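Local coordinates for conserved protein (Methanothermobacter thermautotrophicus, PDB 3BEY) that is of unknown function but belongs to the carboxymuconolactone decarboxylase family of the AhpD-like clan and may have peroxiredoxin activity, at residues 36-41 / 64-69; 44-47 / 53-56. One frame throughout, in Å; residues are numbered along the deposited sequence.

Contact 1. Residues 36-41 / 64-69; sequences EKLLIS and AGITEG
The turn carrying Ala64 and Ile66 runs beside helix 34-47, with the CA atoms of Leu38 and Ala64 8.6 Å apart and those of Leu39 and Ile66 8.4 Å apart. Contact is wholly apolar, and Ile66 has the largest share, sending its two branches to different leucines. Its CG1 arm is extended (chi2 -176°) and brings CD1 to 3.9 Å from Leu38 CB, while the shorter branch sets CG2 4.0 Å from Leu39 CD2. At the end of its side chain, Leu38 CD1 presses on Ala64 CB at 3.4 Å. The turn joins two helices. A Schellman motif with Gly65 at positive phi (93°) ends the preceding one, and Thr67 is the N-cap of helix 68-90. There Thr67 OG1 accepts an almost straight bond from Gly69 N (3.2 Å, 176°), and Glu70 OE1 accepts from Thr67 N. Ile66 lies between these two helix ends, its CB directed at helix 34-47. Leu71 of helix 68-90 also packs on both Leu39 and Ile66, whereas Glu36, on another side of helix 34-47, forms a salt bridge with Arg35 of the second subunit.

Contact 2. Residues 44-47 / 53-56; sequences CSVA and CTRR
The peptide group joining Cys53 to Thr54 offers one flat face to helix 34-47, and the side chain of Ser45 lies over it. Ser45 CB sits above the nitrogen side, 3.7 Å from Thr54 N, and Ser45 OG lies towards the carbonyl side, 3.6 Å from Cys53 O. Two groups rise from the ends of the peptide on this same face and flank the serine: Cys53 CB, 3.7 Å from Ser45 OG, and Thr54 OG1, 3.3 Å from Ser45 CB. So small a side chain lets the helices come very close, with the CA atoms of Ser45 and Thr54 only 5.0 Å apart. Beside this, Val46 and Thr54 meet through their methyls, CG2 to CG2 at 3.9 Å. With chi1 at -62°, Thr54 has OG1 beside its own backbone N, where it bonds to Cys50 O, and CG2 anti to that nitrogen, where it meets the valine. Ser45 OG bonds to Ser41 O, a turn back in helix 34-47. Ala75 and Ala78 of helix 68-90 pack on Val46, and Ser85 of the second subunit on Cys53. Cys53 SG is joined to Cys50 in the disulfide of a CxxC motif, consistent with a redox centre as in AhpD relatives. Both buried hydroxyls are satisfied by carbonyls four residues back on their own side of the contact, so the two helices meet here by close van der Waals packing.

In the fold
Both contacts draw on helix 34-47, which packs near its start against the turn before helix 68-90 in contact 1 and at its end against helix 51-62 in contact 2. Their centres lie 11 Å apart. Contact 2 is fully buried near the middle of the chain and pairs small, partly polar residues at very short backbone separation beside the disulfide. Contact 1 is more peripheral and only partly buried, and larger aliphatic side chains bridge a wider gap between the backbones. Helix 68-90 packs against residues of both, and each contact also borders the second subunit, so the same helices serve the chain and the six-chain assembly.

Contact 1. Residues 36-41 / 64-69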
ATOM      1  N   GLU D  36     -17.059  -7.883  16.944  1.00 31.97           N
ATOM      2  CA  GLU D  36     -16.951  -7.374  15.588  1.00 31.41           C
ATOM      3  C   GLU D  36     -15.729  -6.479  15.402  1.00 29.94           C
ATOM      4  O   GLU D  36     -14.992  -6.627  14.427  1.00 28.05           O
ATOM      5  CB  GLU D  36     -18.248  -6.652  15.224  1.00 32.36           C
ATOM      6  CG  GLU D  36     -19.463  -7.553  15.417  1.00 35.48           C
ATOM      7  CD  GLU D  36     -20.788  -6.813  15.347  1.00 39.33           C
ATOM      8  OE1 GLU D  36     -20.889  -5.704  15.925  1.00 39.88           O
ATOM      9  OE2 GLU D  36     -21.736  -7.351  14.727  1.00 41.87           O
ATOM     10  N   LYS D  37     -15.496  -5.574  16.347  1.00 29.37           N
ATOM     11  CA  LYS D  37     -14.339  -4.686  16.272  1.00 29.51           C
ATOM     12  C   LYS D  37     -13.009  -5.448  16.333  1.00 28.98           C
ATOM     13  O   LYS D  37     -12.026  -5.040  15.711  1.00 30.52           O
ATOM     14  CB  LYS D  37     -14.412  -3.637  17.379  1.00 28.76           C
ATOM     15  CG  LYS D  37     -15.538  -2.621  17.158  1.00 31.38           C
ATOM     16  CD  LYS D  37     -15.796  -1.767  18.395  1.00 33.77           C
ATOM     17  CE  LYS D  37     -16.401  -2.601  19.524  1.00 33.14           C
ATOM     18  NZ  LYS D  37     -16.749  -1.782  20.704  1.00 33.73           N
ATOM     19  N   LEU D  38     -12.980  -6.559  17.062  1.00 27.52           N
ATOM     20  CA  LEU D  38     -11.767  -7.367  17.166  1.00 27.39           C
ATOM     21  C   LEU D  38     -11.489  -8.074  15.839  1.00 26.61           C
ATOM     22  O   LEU D  38     -10.365  -8.046  15.343  1.00 27.70           O
ATOM     23  CB  LEU D  38     -11.895  -8.400  18.295  1.00 27.31           C
ATOM     24  CG  LEU D  38     -11.806  -7.829  19.716  1.00 29.72           C
ATOM     25  CD1 LEU D  38     -12.173  -8.900  20.725  1.00 28.07           C
ATOM     26  CD2 LEU D  38     -10.401  -7.305  19.978  1.00 28.77           C
ATOM     27  N   LEU D  39     -12.506  -8.717  15.275  1.00 23.69           N
ATOM     28  CA  LEU D  39     -12.348  -9.384  13.990  1.00 23.86           C
ATOM     29  C   LEU D  39     -11.943  -8.348  12.932  1.00 24.33           C
ATOM     30  O   LEU D  39     -11.034  -8.575  12.131  1.00 25.69           O
ATOM     31  CB  LEU D  39     -13.658 -10.056  13.573  1.00 21.36           C
ATOM     32  CG  LEU D  39     -14.125 -11.262  14.398  1.00 20.03           C
ATOM     33  CD1 LEU D  39     -15.612 -11.454  14.210  1.00 14.89           C
ATOM     34  CD2 LEU D  39     -13.329 -12.516  13.981  1.00 16.75           C
ATOM     35  N   ILE D  40     -12.613  -7.204  12.936  1.00 23.18           N
ATOM     36  CA  ILE D  40     -12.298  -6.163  11.974  1.00 24.43           C
ATOM     37  C   ILE D  40     -10.847  -5.690  12.102  1.00 24.61           C
ATOM     38  O   ILE D  40     -10.179  -5.481  11.092  1.00 23.52           O
ATOM     39  CB  ILE D  40     -13.278  -4.975  12.122  1.00 23.27           C
ATOM     40  CG1 ILE D  40     -14.674  -5.420  11.689  1.00 21.76           C
ATOM     41  CG2 ILE D  40     -12.847  -3.798  11.255  1.00 21.24           C
ATOM     42  CD1 ILE D  40     -15.735  -4.431  12.054  1.00 24.41           C
ATOM     43  N   SER D  41     -10.363  -5.543  13.341  1.00 24.60           N
ATOM     44  CA  SER D  41      -8.989  -5.102  13.592  1.00 22.96           C
ATOM     45  C   SER D  41      -7.974  -6.078  13.037  1.00 21.85           C
ATOM     46  O   SER D  41      -6.921  -5.679  12.537  1.00 23.13           O
ATOM     47  CB  SER D  41      -8.709  -4.960  15.086  1.00 21.58           C
ATOM     48  OG  SER D  41      -9.445  -3.906  15.659  1.00 28.10           O
ATOM     49  N   ALA D  64      -9.916 -12.679  24.075  1.00 45.00           N
ATOM     50  CA  ALA D  64     -11.315 -12.274  24.158  1.00 43.95           C
ATOM     51  C   ALA D  64     -12.210 -13.459  23.831  1.00 42.23           C
ATOM     52  O   ALA D  64     -13.432 -13.334  23.788  1.00 41.84           O
ATOM     53  CB  ALA D  64     -11.594 -11.131  23.189  1.00 45.99           C
ATOM     54  N   GLY D  65     -11.594 -14.607  23.568  1.00 40.19           N
ATOM     55  CA  GLY D  65     -12.369 -15.797  23.288  1.00 38.64           C
ATOM     56  C   GLY D  65     -12.674 -16.108  21.844  1.00 38.75           C
ATOM     57  O   GLY D  65     -13.492 -16.982  21.565  1.00 37.77           O
ATOM     58  N   ILE D  66     -12.033 -15.405  20.919  1.00 39.18           N
ATOM     59  CA  ILE D  66     -12.260 -15.667  19.507  1.00 39.06           C
ATOM     60  C   ILE D  66     -11.264 -16.732  19.047  1.00 40.04           C
ATOM     61  O   ILE D  66     -10.076 -16.653  19.357  1.00 41.74           O
ATOM     62  CB  ILE D  66     -12.089 -14.370  18.672  1.00 39.10           C
ATOM     63  CG1 ILE D  66     -13.108 -13.330  19.148  1.00 37.17           C
ATOM     64  CG2 ILE D  66     -12.271 -14.667  17.186  1.00 35.10           C
ATOM     65  CD1 ILE D  66     -13.121 -12.051  18.353  1.00 37.02           C
ATOM     66  N   THR D  67     -11.749 -17.732  18.318  1.00 41.28           N
ATOM     67  CA  THR D  67     -10.896 -18.817  17.833  1.00 43.56           C
ATOM     68  C   THR D  67     -10.042 -18.426  16.632  1.00 44.47           C
ATOM     69  O   THR D  67     -10.342 -17.452  15.935  1.00 44.85           O
ATOM     70  CB  THR D  67     -11.732 -20.040  17.420  1.00 45.11           C
ATOM     71  OG1 THR D  67     -10.860 -21.093  16.985  1.00 49.44           O
ATOM     72  CG2 THR D  67     -12.665 -19.680  16.280  1.00 44.62           C
ATOM     73  N   GLU D  68      -8.983 -19.195  16.390  1.00 44.02           N
ATOM     74  CA  GLU D  68      -8.096 -18.938  15.264  1.00 44.33           C
ATOM     75  C   GLU D  68      -8.848 -19.224  13.970  1.00 43.06           C
ATOM     76  O   GLU D  68      -8.483 -18.733  12.904  1.00 43.66           O
ATOM     77  CB  GLU D  68      -6.854 -19.830  15.339  1.00 47.24           C
ATOM     78  CG  GLU D  68      -6.023 -19.643  16.599  1.00 50.94           C
ATOM     79  CD  GLU D  68      -4.787 -20.526  16.625  1.00 52.73           C
ATOM     80  OE1 GLU D  68      -4.935 -21.758  16.474  1.00 54.78           O
ATOM     81  OE2 GLU D  68      -3.669 -19.990  16.801  1.00 54.30           O
ATOM     82  N   GLY D  69      -9.905 -20.020  14.075  1.00 40.53           N
ATOM     83  CA  GLY D  69     -10.685 -20.360  12.902  1.00 39.50           C
ATOM     84  C   GLY D  69     -11.488 -19.183  12.394  1.00 39.13           C
ATOM     85  O   GLY D  69     -11.556 -18.934  11.190  1.00 39.47           O
TER

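Contact 2. Residues 44-47 / 53-56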
ATOM      1  N   CYS D  44      -8.196  -6.088   9.044  1.00 23.86           N
ATOM      2  CA  CYS D  44      -7.611  -4.859   8.509  1.00 23.68           C
ATOM      3  C   CYS D  44      -6.091  -4.853   8.631  1.00 24.19           C
ATOM      4  O   CYS D  44      -5.392  -4.323   7.763  1.00 24.13           O
ATOM      5  CB  CYS D  44      -8.176  -3.637   9.229  1.00 24.89           C
ATOM      6  SG  CYS D  44      -9.772  -3.106   8.609  1.00 26.75           S
ATOM      7  N   SER D  45      -5.584  -5.435   9.717  1.00 23.19           N
ATOM      8  CA  SER D  45      -4.140  -5.523   9.940  1.00 23.25           C
ATOM      9  C   SER D  45      -3.530  -6.336   8.817  1.00 22.57           C
ATOM     10  O   SER D  45      -2.436  -6.034   8.339  1.00 21.11           O
ATOM     11  CB  SER D  45      -3.827  -6.225  11.265  1.00 22.14           C
ATOM     12  OG  SER D  45      -4.371  -5.513  12.359  1.00 26.55           O
ATOM     13  N   VAL D  46      -4.261  -7.374   8.413  1.00 21.27           N
ATOM     14  CA  VAL D  46      -3.830  -8.273   7.358  1.00 22.12           C
ATOM     15  C   VAL D  46      -3.897  -7.601   5.987  1.00 23.32           C
ATOM     16  O   VAL D  46      -2.972  -7.734   5.185  1.00 24.18           O
ATOM     17  CB  VAL D  46      -4.695  -9.567   7.360  1.00 21.87           C
ATOM     18  CG1 VAL D  46      -4.447 -10.396   6.096  1.00 20.29           C
ATOM     19  CG2 VAL D  46      -4.356 -10.395   8.594  1.00 21.28           C
ATOM     20  N   ALA D  47      -4.992  -6.882   5.732  1.00 23.71           N
ATOM     21  CA  ALA D  47      -5.207  -6.194   4.465  1.00 24.96           C
ATOM     22  C   ALA D  47      -4.134  -5.142   4.228  1.00 26.56           C
ATOM     23  O   ALA D  47      -3.695  -4.927   3.101  1.00 27.57           O
ATOM     24  CB  ALA D  47      -6.578  -5.540   4.456  1.00 25.52           C
ATOM     25  N   CYS D  53       0.995  -5.571  13.880  1.00 33.11           N
ATOM     26  CA  CYS D  53      -0.387  -5.214  14.162  1.00 33.79           C
ATOM     27  C   CYS D  53      -1.261  -6.451  14.176  1.00 32.53           C
ATOM     28  O   CYS D  53      -2.189  -6.567  14.970  1.00 32.64           O
ATOM     29  CB  CYS D  53      -0.954  -4.289  13.090  1.00 37.09           C
ATOM     30  SG  CYS D  53       0.021  -2.849  12.564  1.00 46.84           S
ATOM     31  N   THR D  54      -0.978  -7.363  13.259  1.00 32.49           N
ATOM     32  CA  THR D  54      -1.756  -8.585  13.145  1.00 31.79           C
ATOM     33  C   THR D  54      -1.596  -9.447  14.389  1.00 32.10           C
ATOM     34  O   THR D  54      -2.583  -9.844  15.005  1.00 31.20           O
ATOM     35  CB  THR D  54      -1.340  -9.374  11.879  1.00 32.54           C
ATOM     36  OG1 THR D  54      -1.607  -8.573  10.719  1.00 28.79           O
ATOM     37  CG2 THR D  54      -2.106 -10.688  11.777  1.00 31.03           C
ATOM     38  N   ARG D  55      -0.349  -9.717  14.764  1.00 33.04           N
ATOM     39  CA  ARG D  55      -0.054 -10.528  15.941  1.00 35.24           C
ATOM     40  C   ARG D  55      -0.703  -9.926  17.183  1.00 33.52           C
ATOM     41  O   ARG D  55      -1.328 -10.633  17.978  1.00 33.10           O
ATOM     42  CB  ARG D  55       1.464 -10.636  16.136  1.00 37.74           C
ATOM     43  CG  ARG D  55       1.885 -11.474  17.331  1.00 44.19           C
ATOM     44  CD  ARG D  55       3.396 -11.711  17.346  1.00 52.80           C
ATOM     45  NE  ARG D  55       4.167 -10.481  17.129  1.00 58.32           N
ATOM     46  CZ  ARG D  55       4.142  -9.419  17.934  1.00 60.88           C
ATOM     47  NH1 ARG D  55       3.381  -9.424  19.027  1.00 60.29           N
ATOM     48  NH2 ARG D  55       4.872  -8.344  17.638  1.00 60.10           N
ATOM     49  N   ARG D  56      -0.561  -8.614  17.323  1.00 31.85           N
ATOM     50  CA  ARG D  56      -1.105  -7.862  18.448  1.00 32.39           C
ATOM     51  C   ARG D  56      -2.636  -7.950  18.539  1.00 30.74           C
ATOM     52  O   ARG D  56      -3.182  -8.303  19.584  1.00 30.29           O
ATOM     53  CB  ARG D  56      -0.642  -6.403  18.333  1.00 34.47           C
ATOM     54  CG  ARG D  56      -0.833  -5.545  19.575  1.00 40.80           C
ATOM     55  CD  ARG D  56      -2.122  -4.728  19.515  1.00 46.65           C
ATOM     56  NE  ARG D  56      -1.902  -3.347  19.948  1.00 50.73           N
ATOM     57  CZ  ARG D  56      -2.867  -2.449  20.127  1.00 53.22           C
ATOM     58  NH1 ARG D  56      -2.565  -1.216  20.521  1.00 53.30           N
ATOM     59  NH2 ARG D  56      -4.135  -2.782  19.920  1.00 54.36           N
TER